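Local structure of FAD:protein FMN transferase (Vibrio cholerae, 6NXI) at residues K33-E38 with A166-S171; D56-R61 with A72-T77; E111-V116 with D120-A125; I201-V206 with V211-E216; M296-D301 with K305-S310. The protein probably transfers the FMN moiety of FAD, with the help of magnesium or manganese, onto a threonine hydroxyl of a target flavoprotein. All coordinates share one frame; numbering follows the deposited sequence.

Contact 1 (K33-E38 with A166-S171); sequences KTLQTE and ADYLQS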
# COMPACT_ATOMS: atom_id res chain seq x y z
N LYS A 33 -17.19 -1.10 -21.73
CA LYS A 33 -16.65 0.22 -22.09
C LYS A 33 -17.12 1.25 -21.07
O LYS A 33 -16.33 2.08 -20.68
CB LYS A 33 -17.08 0.69 -23.48
CG LYS A 33 -16.23 1.84 -24.02
CD LYS A 33 -16.42 2.11 -25.51
CE LYS A 33 -17.50 3.13 -25.82
NZ LYS A 33 -17.12 4.51 -25.42
N THR A 34 -18.40 1.25 -20.75
CA THR A 34 -18.99 2.19 -19.77
C THR A 34 -18.22 2.05 -18.44
O THR A 34 -17.84 3.05 -17.83
CB THR A 34 -20.47 1.91 -19.55
OG1 THR A 34 -21.11 2.15 -20.81
CG2 THR A 34 -21.08 2.78 -18.47
N LEU A 35 -18.05 0.81 -17.99
CA LEU A 35 -17.37 0.56 -16.70
C LEU A 35 -15.94 1.05 -16.76
O LEU A 35 -15.47 1.65 -15.77
CB LEU A 35 -17.41 -0.94 -16.38
CG LEU A 35 -18.79 -1.52 -16.12
CD1 LEU A 35 -18.71 -3.05 -16.10
CD2 LEU A 35 -19.38 -1.00 -14.83
N GLN A 36 -15.19 0.73 -17.82
CA GLN A 36 -13.76 1.10 -17.84
C GLN A 36 -13.61 2.62 -17.87
O GLN A 36 -12.69 3.17 -17.28
CB GLN A 36 -13.03 0.52 -19.05
CG GLN A 36 -11.52 0.69 -18.97
CD GLN A 36 -10.79 -0.36 -19.78
OE1 GLN A 36 -11.29 -0.82 -20.80
NE2 GLN A 36 -9.58 -0.70 -19.37
N THR A 37 -14.53 3.27 -18.56
CA THR A 37 -14.48 4.74 -18.66
C THR A 37 -14.58 5.35 -17.25
O THR A 37 -13.81 6.28 -16.93
CB THR A 37 -15.57 5.25 -19.61
OG1 THR A 37 -15.32 4.83 -20.95
CG2 THR A 37 -15.59 6.77 -19.58
N GLU A 38 -15.48 4.87 -16.42
CA GLU A 38 -15.64 5.43 -15.06
C GLU A 38 -14.47 4.99 -14.18
O GLU A 38 -14.00 5.76 -13.37
CB GLU A 38 -16.98 5.05 -14.47
CG GLU A 38 -17.21 5.70 -13.13
CD GLU A 38 -17.16 7.21 -13.06
OE1 GLU A 38 -17.11 7.92 -14.11
OE2 GLU A 38 -17.17 7.70 -11.94
N ALA A 166 -13.63 -1.02 -6.29
CA ALA A 166 -14.46 -2.14 -5.75
C ALA A 166 -15.83 -1.55 -5.41
O ALA A 166 -16.88 -2.13 -5.79
CB ALA A 166 -13.80 -2.84 -4.60
N ASP A 167 -15.87 -0.37 -4.78
CA ASP A 167 -17.18 0.24 -4.42
C ASP A 167 -17.93 0.65 -5.68
O ASP A 167 -19.17 0.50 -5.68
CB ASP A 167 -17.02 1.46 -3.53
CG ASP A 167 -16.53 1.15 -2.14
OD1 ASP A 167 -16.46 -0.03 -1.77
OD2 ASP A 167 -16.25 2.11 -1.42
N TYR A 168 -17.25 1.14 -6.70
CA TYR A 168 -17.88 1.47 -7.99
C TYR A 168 -18.50 0.20 -8.60
O TYR A 168 -19.67 0.23 -9.11
CB TYR A 168 -16.91 2.15 -8.96
CG TYR A 168 -17.49 2.28 -10.35
CD1 TYR A 168 -18.58 3.10 -10.58
CD2 TYR A 168 -17.05 1.52 -11.42
CE1 TYR A 168 -19.13 3.24 -11.83
CE2 TYR A 168 -17.62 1.62 -12.68
CZ TYR A 168 -18.69 2.46 -12.89
OH TYR A 168 -19.23 2.53 -14.14
N LEU A 169 -17.76 -0.91 -8.61
CA LEU A 169 -18.31 -2.13 -9.24
C LEU A 169 -19.59 -2.54 -8.49
O LEU A 169 -20.57 -2.89 -9.15
CB LEU A 169 -17.27 -3.23 -9.27
CG LEU A 169 -16.07 -2.98 -10.18
CD1 LEU A 169 -15.12 -4.16 -10.06
CD2 LEU A 169 -16.50 -2.82 -11.64
N GLN A 170 -19.56 -2.49 -7.16
CA GLN A 170 -20.76 -2.80 -6.34
C GLN A 170 -21.90 -1.87 -6.72
O GLN A 170 -23.07 -2.33 -6.83
CB GLN A 170 -20.36 -2.73 -4.87
CG GLN A 170 -19.48 -3.89 -4.50
CD GLN A 170 -19.06 -3.95 -3.06
OE1 GLN A 170 -18.22 -4.77 -2.72
NE2 GLN A 170 -19.65 -3.09 -2.21
N SER A 171 -21.62 -0.56 -6.88
CA SER A 171 -22.64 0.46 -7.22
C SER A 171 -23.28 0.09 -8.55
O SER A 171 -24.46 0.43 -8.78
CB SER A 171 -22.05 1.85 -7.24
OG SER A 171 -21.45 2.14 -8.49
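Two first torsions of the same kind bring Y168 and E38 together: in each residue CG stands opposite the backbone N (chi1 171° for Y168, -175° for E38), which sends the phenol ring of the one and the methylene chain of the other into the gap between their helices. CG of E38 settles over one face of the ring, 3.8 Å from the ring centroid of Y168 and displaced toward the rim, so the contact is a CH-pi interaction. A bend at chi2 then turns the carboxylate of E38 away from the tyrosine and toward R41, with which it forms a salt bridge. L35 approaches the ring elsewhere, its CD2 methyl lying 3.8 Å from CE2 of Y168. That same methyl is 3.6 Å from OH of Y168, and CB of E38 also borders the hydroxyl, at 3.4 Å from OH of Y168. The axes of the two short helical segments approach to 11.1 Å and run roughly antiparallel (146°), so one long aromatic side chain bridges a distance too wide for close backbone packing. On the inner side, L35 and L169 reach Y23 and I21 of strand 17-24, which places the two helices side by side against the large antiparallel sheet. No hydrogen bond crosses between the segments. The chemistry is therefore amphipathic on both sides: tyrosine offers its ring to carbon atoms, glutamate lends only its methylenes to the interface, and its charge is balanced by an arginine of its own helix.

Contact 2 (D56-R61 with A72-T77); sequences DSELSR and AVSTQT
E58 reaches across with its carboxylate to S74 and T77, its side chain extended beyond CG (chi2 -155°), and OE1 is the atom on which the grip converges. In the conformer described here, one of two, the hydroxyl of T77 donates to it nearly along the C-O axis, with OG1 of T77 2.7 Å from OE1 of E58. The hydroxyl of S74 comes from above the carboxylate plane, its OG 3.0 Å from OE1 of E58. The third donor is the backbone N of S74, which meets the syn lone pair of OE1 of E58 at 3.1 Å in an almost straight bond (170°); its bond to OE2 is bent and weak. S74 is itself the N-cap of helix 75-90, and its OG accepts from the backbone N of T77 at 3.1 Å. E58 begins helix 58-64, capped by OG of S57, which takes the backbone N-H of S60. R61 folds back along the same turn, NE bonded to O of D56 at 2.8 Å. In this conformer two helix starts are thus tied together by one carboxylate, whose negative charge lies beside the first turn of helix 75-90 and is probably stabilised by it.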
# COMPACT_ATOMS: atom_id res chain seq x y z
N ASP A 56 0.77 19.29 -9.62
CA ASP A 56 -0.46 20.06 -9.29
C ASP A 56 -1.49 19.16 -8.58
O ASP A 56 -2.68 19.56 -8.49
CB ASP A 56 -0.97 20.75 -10.56
CG ASP A 56 0.08 21.68 -11.17
OD1 ASP A 56 0.70 22.46 -10.41
OD2 ASP A 56 0.31 21.59 -12.39
N SER A 57 -1.09 17.98 -8.10
CA SER A 57 -2.04 17.15 -7.30
C SER A 57 -2.32 17.88 -5.98
O SER A 57 -1.52 18.74 -5.60
CB SER A 57 -1.52 15.74 -7.08
OG SER A 57 -0.41 15.80 -6.18
N GLU A 58 -3.43 17.59 -5.33
CA GLU A 58 -3.75 18.18 -4.00
C GLU A 58 -2.60 17.90 -3.04
O GLU A 58 -2.19 18.79 -2.31
CB GLU A 58 -4.94 17.54 -3.31
CG GLU A 58 -6.28 17.92 -3.81
CD GLU A 58 -7.27 17.70 -2.67
OE1 GLU A 58 -7.20 16.62 -2.00
OE2 GLU A 58 -8.05 18.60 -2.42
N LEU A 59 -2.08 16.69 -3.08
CA LEU A 59 -1.01 16.34 -2.13
C LEU A 59 0.26 17.11 -2.48
O LEU A 59 0.94 17.54 -1.54
CB LEU A 59 -0.75 14.84 -2.19
CG LEU A 59 0.40 14.37 -1.31
CD1 LEU A 59 0.06 14.52 0.14
CD2 LEU A 59 0.70 12.90 -1.63
N SER A 60 0.58 17.27 -3.76
CA SER A 60 1.84 18.00 -4.11
C SER A 60 1.65 19.47 -3.75
O SER A 60 2.58 20.07 -3.22
CB SER A 60 2.21 17.82 -5.52
OG SER A 60 2.60 16.45 -5.73
N ARG A 61 0.46 20.00 -3.98
CA ARG A 61 0.22 21.41 -3.57
C ARG A 61 0.36 21.54 -2.05
O ARG A 61 0.87 22.61 -1.61
CB ARG A 61 -1.12 21.88 -4.14
CG ARG A 61 -1.05 21.97 -5.66
CD ARG A 61 -2.30 22.58 -6.24
NE ARG A 61 -3.26 21.57 -6.60
CZ ARG A 61 -4.43 21.33 -5.98
NH1 ARG A 61 -4.81 22.01 -4.90
NH2 ARG A 61 -5.19 20.37 -6.45
N ALA A 72 -6.93 23.11 2.86
CA ALA A 72 -8.13 22.30 2.62
C ALA A 72 -7.84 21.24 1.56
O ALA A 72 -7.12 21.51 0.58
CB ALA A 72 -9.28 23.18 2.22
N VAL A 73 -8.35 20.04 1.81
CA VAL A 73 -8.22 18.88 0.91
C VAL A 73 -9.59 18.22 0.73
O VAL A 73 -10.57 18.47 1.49
CB VAL A 73 -7.17 17.89 1.44
CG1 VAL A 73 -5.78 18.52 1.48
CG2 VAL A 73 -7.57 17.34 2.80
N SER A 74 -9.64 17.36 -0.27
CA SER A 74 -10.84 16.58 -0.62
C SER A 74 -11.16 15.59 0.50
O SER A 74 -10.25 15.18 1.26
CB SER A 74 -10.62 15.86 -1.91
OG SER A 74 -9.60 14.87 -1.76
N THR A 75 -12.43 15.17 0.55
CA THR A 75 -12.88 14.10 1.46
C THR A 75 -11.98 12.88 1.28
O THR A 75 -11.59 12.26 2.30
CB THR A 75 -14.33 13.72 1.17
OG1 THR A 75 -15.00 14.97 1.35
CG2 THR A 75 -14.84 12.64 2.08
N GLN A 76 -11.66 12.51 0.04
CA GLN A 76 -10.88 11.26 -0.20
C GLN A 76 -9.47 11.40 0.38
O GLN A 76 -9.00 10.54 1.12
CB GLN A 76 -10.82 10.89 -1.68
CG GLN A 76 -12.17 10.64 -2.32
CD GLN A 76 -12.79 11.83 -3.00
OE1 GLN A 76 -12.72 12.98 -2.51
NE2 GLN A 76 -13.41 11.56 -4.15
N THR A 77 -8.80 12.51 0.11
CA THR A 77 -7.43 12.71 0.66
C THR A 77 -7.52 12.70 2.19
O THR A 77 -6.62 12.15 2.86
CB THR A 77 -6.84 14.04 0.16
OG1 THR A 77 -6.81 14.01 -1.27
CG2 THR A 77 -5.46 14.27 0.72

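Contact 3 (E111-V116 with D120-A125); sequences EARPDV and DEELNA
R113 meets E122 across this contact, but the loop that carries it first supplies E111, whose extended side chain runs alongside to take one end of the guanidinium. NH1 of R113 donates to OE2 of E111 at 3.0 Å, arriving from above the carboxylate plane. The other oxygen of E111 is engaged by R126 of helix 120-127, which ties the loop to that helix a second time. The side chain of R113 is bent twice, at chi2 (-67°) and chi3 (-48°), which swings the guanidinium toward the helix. There, in the conformer described, NH2 of R113 stands 3.1 Å from OE1 of E122, a salt bridge whose hydrogen bond is bent and weak; E122 also adopts a second conformer. The two groups advance from opposite directions with their planes turned 66° against each other, so they do not form the flat, two-pronged pair of an ideal arginine-carboxylate contact. Next in sequence, P114 lays its CD carbon over one guanidinium face of R113, 3.5 Å above the plane. L105 of helix 100-105 touches both R113 and E122. The whole is a surface network that pins a loop without regular structure to the first turns of helix 120-127. R113 stands between two glutamates whose OE2 atoms, of E111 and E122, are 5.4 Å apart; its charge, with that of R126, probably offsets their repulsion.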
# COMPACT_ATOMS: atom_id res chain seq x y z
N GLU A 111 12.29 12.78 -7.06
CA GLU A 111 13.55 13.55 -7.08
C GLU A 111 14.64 12.76 -7.82
O GLU A 111 14.82 11.59 -7.53
CB GLU A 111 13.96 13.83 -5.62
CG GLU A 111 15.20 14.66 -5.50
CD GLU A 111 15.71 14.81 -4.07
OE1 GLU A 111 14.94 14.53 -3.12
OE2 GLU A 111 16.90 15.23 -3.91
N ALA A 112 15.39 13.42 -8.69
CA ALA A 112 16.52 12.84 -9.43
C ALA A 112 17.68 12.67 -8.44
O ALA A 112 17.99 13.61 -7.71
CB ALA A 112 16.94 13.69 -10.59
N ARG A 113 18.26 11.48 -8.38
CA ARG A 113 19.39 11.25 -7.45
C ARG A 113 20.57 10.65 -8.21
O ARG A 113 20.42 9.95 -9.22
CB ARG A 113 19.01 10.34 -6.28
CG ARG A 113 17.87 10.84 -5.41
CD ARG A 113 18.17 12.09 -4.62
NE ARG A 113 19.45 11.97 -3.94
CZ ARG A 113 20.17 12.96 -3.46
NH1 ARG A 113 19.71 14.21 -3.50
NH2 ARG A 113 21.33 12.70 -2.88
N PRO A 114 21.81 10.89 -7.75
CA PRO A 114 22.96 10.21 -8.31
C PRO A 114 23.14 8.80 -7.74
O PRO A 114 22.35 8.38 -6.90
CB PRO A 114 24.11 11.08 -7.82
CG PRO A 114 23.64 11.53 -6.43
CD PRO A 114 22.14 11.72 -6.59
N ASP A 115 24.22 8.13 -8.16
CA ASP A 115 24.59 6.78 -7.63
C ASP A 115 25.41 6.92 -6.35
O ASP A 115 25.61 5.92 -5.63
CB ASP A 115 25.34 5.94 -8.65
CG ASP A 115 24.49 5.45 -9.79
OD1 ASP A 115 23.52 4.76 -9.48
OD2 ASP A 115 24.82 5.76 -10.93
N VAL A 116 25.83 8.13 -5.99
CA VAL A 116 26.63 8.35 -4.75
C VAL A 116 25.70 8.26 -3.54
O VAL A 116 24.52 8.74 -3.58
CB VAL A 116 27.39 9.70 -4.80
CG1 VAL A 116 28.14 9.97 -3.51
CG2 VAL A 116 28.30 9.76 -6.01
N ASP A 120 26.08 11.42 5.76
CA ASP A 120 25.37 11.44 7.07
C ASP A 120 24.80 12.85 7.26
O ASP A 120 23.68 12.97 7.77
CB ASP A 120 26.30 11.00 8.20
CG ASP A 120 26.41 9.48 8.35
OD1 ASP A 120 26.06 8.75 7.42
OD2 ASP A 120 26.90 9.04 9.41
N GLU A 121 25.49 13.89 6.78
CA GLU A 121 24.95 15.27 6.94
C GLU A 121 23.70 15.48 6.10
O GLU A 121 22.74 16.10 6.61
CB GLU A 121 25.98 16.33 6.56
CG GLU A 121 27.10 16.40 7.56
CD GLU A 121 28.25 15.43 7.36
OE1 GLU A 121 28.12 14.43 6.56
OE2 GLU A 121 29.29 15.66 7.99
N GLU A 122 23.67 15.04 4.84
CA GLU A 122 22.46 15.17 3.99
C GLU A 122 21.34 14.33 4.60
O GLU A 122 20.15 14.78 4.58
CB GLU A 122 22.73 14.72 2.55
CG GLU A 122 21.55 15.04 1.62
CD GLU A 122 21.74 14.89 0.12
OE1 GLU A 122 22.41 13.94 -0.30
OE2 GLU A 122 21.14 15.71 -0.65
N LEU A 123 21.69 13.12 5.06
CA LEU A 123 20.65 12.23 5.64
C LEU A 123 20.04 12.96 6.86
O LEU A 123 18.82 13.01 6.99
CB LEU A 123 21.30 10.90 6.04
CG LEU A 123 20.40 9.93 6.79
CD1 LEU A 123 19.18 9.60 5.95
CD2 LEU A 123 21.15 8.66 7.14
N ASN A 124 20.89 13.46 7.75
CA ASN A 124 20.45 14.10 9.01
C ASN A 124 19.56 15.30 8.68
O ASN A 124 18.57 15.50 9.40
CB ASN A 124 21.61 14.43 9.96
CG ASN A 124 22.13 13.19 10.65
OD1 ASN A 124 21.47 12.15 10.67
ND2 ASN A 124 23.35 13.25 11.14
N ALA A 125 19.90 16.08 7.67
CA ALA A 125 19.07 17.24 7.23
C ALA A 125 17.68 16.76 6.79
O ALA A 125 16.67 17.42 7.07
CB ALA A 125 19.75 17.99 6.13

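Contact 4 (I201-V206 with V211-E216); sequences IEKPSV and VQEIIE
K203 and E213 pair through their charged ends, NZ of K203 sitting 2.6 Å from OE1 of E213 and approaching it almost head-on, in line with the C-O bond. The lysine gets there by bending at chi2 (-60°) and chi4 (61°), while the glutamate stays extended and is crossed obliquely. The same NZ holds a second acid, E306, so the ammonium is shared between two carboxylates. Between the strands, the backbone N of I201 donates to O of E213 and the backbone N of E213 returns the bond to O of I201, each at 2.8 Å and nearly straight, the mark of an antiparallel hydrogen-bonded pair. Further along, O of V211 is taken by the backbone N of K203 at 2.8 Å. E202 and Q212, a non-hydrogen-bonded pair, point to the other face and lie side by side. There NE2 of Q212 donates to OE2 of E202 at 2.6 Å, with the acceptor in the amide plane although the carboxylate is turned 61° from it. The hairpin of strands 199-203 and 211-215 packs I201 and K203 on L295 of the main sheet, and CD1 of I201 comes 4.2 Å from CD1 of I215. Each face of the ribbon thus closes with its own polar pair, and on the lysine side the excess of acid probably keeps the ammonium firmly charged.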
# COMPACT_ATOMS: atom_id res chain seq x y z
N ILE A 201 0.38 -16.72 -2.87
CA ILE A 201 1.44 -16.17 -1.99
C ILE A 201 2.78 -16.78 -2.43
O ILE A 201 2.87 -18.00 -2.46
CB ILE A 201 1.15 -16.42 -0.51
CG1 ILE A 201 -0.26 -15.92 -0.17
CG2 ILE A 201 2.26 -15.76 0.30
CD1 ILE A 201 -0.41 -15.36 1.21
N GLU A 202 3.71 -15.92 -2.81
CA GLU A 202 5.07 -16.31 -3.27
C GLU A 202 5.88 -16.67 -2.03
O GLU A 202 5.92 -15.89 -1.06
CB GLU A 202 5.72 -15.22 -4.12
CG GLU A 202 5.04 -14.99 -5.46
CD GLU A 202 5.22 -16.07 -6.51
OE1 GLU A 202 6.22 -16.82 -6.44
OE2 GLU A 202 4.35 -16.16 -7.41
N LYS A 203 6.44 -17.87 -2.03
CA LYS A 203 7.26 -18.37 -0.91
C LYS A 203 8.68 -18.46 -1.43
O LYS A 203 8.91 -18.99 -2.52
CB LYS A 203 6.74 -19.73 -0.44
CG LYS A 203 5.26 -19.80 -0.10
CD LYS A 203 4.84 -18.86 1.01
CE LYS A 203 3.49 -19.23 1.59
NZ LYS A 203 3.52 -20.59 2.19
N PRO A 204 9.67 -17.89 -0.73
CA PRO A 204 11.07 -18.06 -1.11
C PRO A 204 11.46 -19.45 -0.62
O PRO A 204 10.87 -19.96 0.34
CB PRO A 204 11.77 -16.93 -0.35
CG PRO A 204 10.96 -16.87 0.93
CD PRO A 204 9.52 -17.13 0.51
N SER A 205 12.40 -20.07 -1.33
CA SER A 205 12.83 -21.47 -1.12
C SER A 205 14.36 -21.49 -1.10
O SER A 205 14.93 -20.76 -1.92
CB SER A 205 12.27 -22.33 -2.21
OG SER A 205 12.38 -23.68 -1.86
N VAL A 206 14.99 -22.25 -0.22
CA VAL A 206 16.49 -22.33 -0.17
C VAL A 206 17.03 -22.87 -1.51
O VAL A 206 18.22 -22.58 -1.82
CB VAL A 206 17.00 -23.17 1.01
CG1 VAL A 206 16.72 -22.47 2.32
CG2 VAL A 206 16.45 -24.60 1.00
N VAL A 211 8.03 -20.92 -5.64
CA VAL A 211 6.97 -21.69 -4.93
C VAL A 211 5.80 -20.74 -4.71
O VAL A 211 6.02 -19.68 -4.13
CB VAL A 211 7.42 -22.31 -3.60
CG1 VAL A 211 6.53 -23.48 -3.21
CG2 VAL A 211 8.88 -22.73 -3.62
N GLN A 212 4.63 -21.11 -5.23
CA GLN A 212 3.36 -20.37 -5.01
C GLN A 212 2.46 -21.21 -4.10
O GLN A 212 2.26 -22.40 -4.38
CB GLN A 212 2.67 -20.14 -6.35
CG GLN A 212 3.24 -18.98 -7.16
CD GLN A 212 2.30 -18.56 -8.26
OE1 GLN A 212 1.41 -19.31 -8.66
NE2 GLN A 212 2.44 -17.33 -8.74
N GLU A 213 1.90 -20.59 -3.07
CA GLU A 213 0.75 -21.15 -2.32
C GLU A 213 -0.54 -20.44 -2.75
O GLU A 213 -0.68 -19.23 -2.47
CB GLU A 213 0.96 -20.98 -0.82
CG GLU A 213 -0.21 -21.53 -0.04
CD GLU A 213 0.07 -21.84 1.42
OE1 GLU A 213 1.04 -21.29 1.98
OE2 GLU A 213 -0.72 -22.62 2.00
N ILE A 214 -1.48 -21.19 -3.31
CA ILE A 214 -2.76 -20.59 -3.78
C ILE A 214 -3.78 -20.66 -2.65
O ILE A 214 -4.06 -21.79 -2.19
CB ILE A 214 -3.25 -21.30 -5.05
CG1 ILE A 214 -2.26 -21.10 -6.19
CG2 ILE A 214 -4.67 -20.78 -5.39
CD1 ILE A 214 -2.54 -21.93 -7.43
N ILE A 215 -4.31 -19.50 -2.23
CA ILE A 215 -5.35 -19.37 -1.17
C ILE A 215 -6.60 -18.69 -1.74
O ILE A 215 -6.51 -17.98 -2.78
CB ILE A 215 -4.80 -18.63 0.05
CG1 ILE A 215 -4.48 -17.16 -0.24
CG2 ILE A 215 -3.57 -19.34 0.60
CD1 ILE A 215 -4.46 -16.26 0.96
N GLU A 216 -7.70 -18.82 -1.00
CA GLU A 216 -9.01 -18.21 -1.34
C GLU A 216 -9.40 -17.30 -0.18
O GLU A 216 -10.00 -17.73 0.79
CB GLU A 216 -10.01 -19.35 -1.55
CG GLU A 216 -9.74 -20.14 -2.83
CD GLU A 216 -10.57 -21.39 -3.02
OE1 GLU A 216 -11.54 -21.57 -2.27
OE2 GLU A 216 -10.25 -22.19 -3.91

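Contact 5 (M296-D301 with K305-S310); sequences MIVKTD and KEYASS
V298 and Y307 make the close apolar part of this contact: CG2 of V298 lies 3.6 Å from CE2 of Y307, and CG1 of the same valine sits in the ring plane at its edge. The two side chains cross at about a right angle, Y307 being turned by its chi1 (-65°) to run alongside the strand pair. Near the turn, CG2 of T300 presses on CB of K305 at 3.5 Å, tighter than usual for carbon. Backbone hydrogen bonds run both ways: N of M296 donates to O of Y307 at 2.8 Å, and N of Y307 returns to O of M296 at 2.8 Å; V298 and K305 exchange a second pair. This is the beta hairpin of strands 294-299 and 304-308, which ends the eight-stranded antiparallel sheet, 304-308 being its outermost strand. Inward, I297 touches V256 and S257 of the next strand, and M296 leans on M284 of helix 280-289. The outer side is looser. K305 bends at chi3 so that its NZ reaches the phenol oxygen, 3.3 Å from OH of Y307, while its CG lies over one ring face. E306, on the other face of the strands, has its partner K203 in the neighbouring hairpin.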
# COMPACT_ATOMS: atom_id res chain seq x y z
N MET A 296 4.02 -13.31 7.55
CA MET A 296 5.35 -12.70 7.33
C MET A 296 6.31 -13.80 7.00
O MET A 296 6.32 -14.82 7.73
CB MET A 296 5.88 -12.03 8.58
CG MET A 296 5.13 -10.84 8.93
SD MET A 296 6.27 -10.04 10.04
CE MET A 296 5.14 -8.96 10.87
N ILE A 297 7.06 -13.58 5.94
CA ILE A 297 8.16 -14.49 5.55
C ILE A 297 9.46 -13.81 5.96
O ILE A 297 9.67 -12.65 5.61
CB ILE A 297 8.09 -14.77 4.06
CG1 ILE A 297 6.75 -15.43 3.72
CG2 ILE A 297 9.30 -15.62 3.67
CD1 ILE A 297 6.58 -15.66 2.28
N VAL A 298 10.30 -14.53 6.69
CA VAL A 298 11.55 -13.95 7.22
C VAL A 298 12.70 -14.86 6.83
O VAL A 298 12.49 -16.08 6.71
CB VAL A 298 11.51 -13.68 8.74
CG1 VAL A 298 10.14 -13.13 9.11
CG2 VAL A 298 11.86 -14.88 9.57
N LYS A 299 13.83 -14.22 6.59
CA LYS A 299 15.12 -14.90 6.29
C LYS A 299 15.72 -15.35 7.62
O LYS A 299 15.95 -14.48 8.47
CB LYS A 299 16.03 -13.93 5.53
CG LYS A 299 17.40 -14.47 5.16
CD LYS A 299 17.41 -15.29 3.88
CE LYS A 299 18.70 -16.06 3.72
NZ LYS A 299 18.68 -17.33 4.49
N THR A 300 15.98 -16.65 7.77
CA THR A 300 16.62 -17.26 8.96
C THR A 300 18.10 -17.44 8.65
O THR A 300 18.54 -17.09 7.54
CB THR A 300 16.00 -18.60 9.34
OG1 THR A 300 16.37 -19.52 8.32
CG2 THR A 300 14.49 -18.53 9.49
N ASP A 301 18.86 -17.95 9.61
CA ASP A 301 20.31 -18.13 9.44
C ASP A 301 20.62 -18.96 8.18
O ASP A 301 21.57 -18.56 7.47
CB ASP A 301 20.90 -18.77 10.69
CG ASP A 301 22.41 -18.73 10.68
OD1 ASP A 301 22.97 -17.62 10.46
OD2 ASP A 301 22.99 -19.83 10.86
N LYS A 305 11.49 -18.75 7.05
CA LYS A 305 10.47 -19.17 8.01
C LYS A 305 9.23 -18.31 7.77
O LYS A 305 9.37 -17.15 7.29
CB LYS A 305 11.04 -19.06 9.43
CG LYS A 305 10.08 -19.38 10.55
CD LYS A 305 10.55 -18.87 11.90
CE LYS A 305 11.50 -19.82 12.59
NZ LYS A 305 12.02 -19.23 13.84
N GLU A 306 8.06 -18.88 8.00
CA GLU A 306 6.80 -18.11 7.96
C GLU A 306 6.29 -17.93 9.38
O GLU A 306 6.36 -18.86 10.18
CB GLU A 306 5.69 -18.82 7.20
CG GLU A 306 6.18 -19.69 6.07
CD GLU A 306 5.06 -20.17 5.17
OE1 GLU A 306 3.93 -20.35 5.68
OE2 GLU A 306 5.33 -20.37 3.99
N TYR A 307 5.68 -16.80 9.63
CA TYR A 307 4.91 -16.54 10.85
C TYR A 307 3.52 -16.12 10.40
O TYR A 307 3.45 -15.12 9.64
CB TYR A 307 5.52 -15.42 11.68
CG TYR A 307 6.88 -15.70 12.23
CD1 TYR A 307 7.07 -16.33 13.45
CD2 TYR A 307 7.99 -15.27 11.54
CE1 TYR A 307 8.35 -16.54 13.96
CE2 TYR A 307 9.26 -15.44 12.03
CZ TYR A 307 9.45 -16.08 13.24
OH TYR A 307 10.74 -16.24 13.64
N ALA A 308 2.50 -16.88 10.78
CA ALA A 308 1.08 -16.55 10.51
C ALA A 308 0.45 -16.13 11.84
O ALA A 308 0.64 -16.84 12.85
CB ALA A 308 0.37 -17.71 9.90
N SER A 309 -0.29 -15.03 11.83
CA SER A 309 -1.07 -14.61 13.02
C SER A 309 -2.21 -15.61 13.24
O SER A 309 -2.59 -16.31 12.29
CB SER A 309 -1.57 -13.21 12.86
OG SER A 309 -2.53 -13.11 11.83
N SER A 310 -2.80 -15.60 14.43
CA SER A 310 -3.95 -16.48 14.79
C SER A 310 -5.09 -16.27 13.81
O SER A 310 -5.81 -17.23 13.53
CB SER A 310 -4.38 -16.21 16.20
OG SER A 310 -3.38 -16.66 17.09

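In the fold
Contacts 4 and 5 are the pair that touch, their centres 13 Å apart: NZ of K203 lies 2.6 Å from OE2 of E306, and CG of P204 packs 3.4 Å from CG2 of I297, so the two-stranded ribbon is clamped to the end of the large sheet. Contact 1 lies toward the far end of the fold, its centre 37 Å from that of contact 5, and along the chain the loop it closes encloses contacts 2 and 3. None of the five forms the FAD or magnesium site. The nearest approaches to FAD are from the side chains of T77, at about 9 Å, and of R113 and M296, at about 13 Å; the side chain of M296 is also about 11 Å from that of T273, a magnesium ligand.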